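PDB 3JZ3: sensor protein qseC from Escherichia coli, which acts as the histidine kinase of the QseB/QseC two-component system, autophosphorylating with ATP and activating the flagella regulon through transcription of FlhDC. Local coordinates for the interface of chains A and B. Sequence-based numbering; all coordinates share one arbitrary frame. Chains: chain A/B, Sensor protein qseC.

The interface of chains A and B. Residues chain A 44-45, 47-48, 123; chain B 33-35, 88.
In the cytoplasmic segment of this HisKA/HATPase_c histidine kinase, a loop of chain B, B:Asp33 to B:Gln35, lies against the other copy at a loop before helix 48-62 and at helix 115-131 of the ATPase domain. Histidine kinases generally work as dimers, but the structure alone does not establish whether this pairing, which is not an exact two-fold, is the physiological one.

Polar contacts run through main-chain carbonyls. The backbone amide N of A:His45 donates to B:Pro34 O at 3.1 Å, and A:Arg123 NH1 donates to B:Asp33 O at 2.9 Å, so successive carbonyls of the loop are gripped by two different segments of chain A. Both donors stand above the carbonyl plane. B:Pro34 O lies in the plane of the A:His45 imidazole at its edge, a contact and not a hydrogen bond. The acceptor of the arginine bond lies within the guanidinium plane, and that bond is fairly straight, 158° at the hydrogen. CG of A:Arg123 is anti to the backbone N (chi1 -178°), and a bend at chi2 (56°) turns the tip toward the loop; CG1 of A:Ile48 supports one guanidinium face, 3.6 Å from its plane and toward the rim.

Electrostatic influence is looser. The B:Asp33 carboxylate passes alongside the arginine, with OD2 5.3 Å from A:Arg123 NH1, so any attraction acts without a salt bridge.

Apolar contact centres on A:Leu44, whose CG is anti to the carbonyl carbon and whose two branches divide the work. A:Leu44 and B:Asp88 of helix 78-95 slide past each other in opposite directions, A:Leu44 CD1 lying 3.7 Å from B:Asp88 CG, the carboxylate carbon. A:Leu44 CD2 lies 3.9 Å from CB of B:Pro34, whose ring is incompletely modelled, so the full apolar contact is not seen.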
# COMPACT_ATOMS: atom_id res chain seq x y z
N LEU A 44 -3.84 2.37 -4.57
CA LEU A 44 -4.13 3.80 -4.49
C LEU A 44 -4.03 4.33 -3.05
O LEU A 44 -4.60 3.74 -2.12
CB LEU A 44 -5.53 4.10 -5.07
CG LEU A 44 -5.85 3.66 -6.51
CD1 LEU A 44 -7.35 3.59 -6.75
CD2 LEU A 44 -5.18 4.58 -7.54
N HIS A 45 -3.30 5.43 -2.88
CA HIS A 45 -3.18 6.10 -1.59
C HIS A 45 -3.84 7.47 -1.61
O HIS A 45 -4.19 8.02 -0.56
CB HIS A 45 -1.72 6.23 -1.18
CG HIS A 45 -1.07 4.93 -0.84
ND1 HIS A 45 -0.29 4.23 -1.74
CD2 HIS A 45 -1.08 4.19 0.30
CE1 HIS A 45 0.15 3.12 -1.17
NE2 HIS A 45 -0.31 3.08 0.06
N GLY A 47 -0.21 9.48 2.07
CA GLY A 47 0.82 9.29 1.06
C GLY A 47 1.87 8.25 1.44
O GLY A 47 1.60 7.35 2.24
N ILE A 48 3.06 8.40 0.88
CA ILE A 48 4.16 7.45 1.08
C ILE A 48 4.67 7.43 2.53
O ILE A 48 4.84 6.36 3.11
CB ILE A 48 5.33 7.71 0.09
CG1 ILE A 48 4.86 7.53 -1.37
CG2 ILE A 48 6.54 6.83 0.40
CD1 ILE A 48 4.11 6.21 -1.66
N ARG A 123 10.88 3.67 -3.35
CA ARG A 123 10.04 4.87 -3.39
C ARG A 123 10.52 5.94 -2.40
O ARG A 123 10.46 7.14 -2.70
CB ARG A 123 8.58 4.52 -3.14
CG ARG A 123 7.62 5.69 -3.20
CD ARG A 123 7.71 6.44 -4.53
NE ARG A 123 6.71 7.49 -4.63
CZ ARG A 123 5.49 7.31 -5.14
NH1 ARG A 123 5.11 6.12 -5.58
NH2 ARG A 123 4.64 8.33 -5.19
N ASP B 33 2.49 1.98 -6.94
CA ASP B 33 2.02 2.83 -5.84
C ASP B 33 1.70 4.25 -6.32
O ASP B 33 2.62 5.03 -6.61
CB ASP B 33 3.06 2.88 -4.70
CG ASP B 33 3.25 1.54 -4.01
OD1 ASP B 33 2.31 0.72 -3.98
OD2 ASP B 33 4.37 1.31 -3.49
N PRO B 34 0.41 4.58 -6.40
CA PRO B 34 -0.10 5.88 -6.84
C PRO B 34 -0.43 6.80 -5.67
O PRO B 34 -0.91 6.33 -4.63
CB PRO B 34 -1.37 5.51 -7.61
N GLN B 35 -0.16 8.10 -5.85
CA GLN B 35 -0.43 9.16 -4.86
C GLN B 35 0.10 8.84 -3.46
O GLN B 35 1.31 8.82 -3.23
CB GLN B 35 -1.93 9.49 -4.80
N ASP B 88 -12.20 5.24 -5.21
CA ASP B 88 -11.14 4.40 -5.74
C ASP B 88 -11.70 3.34 -6.69
O ASP B 88 -11.02 2.91 -7.63
CB ASP B 88 -10.39 3.70 -4.60
CG ASP B 88 -9.43 4.63 -3.88
OD1 ASP B 88 -8.98 5.63 -4.48
OD2 ASP B 88 -9.12 4.34 -2.70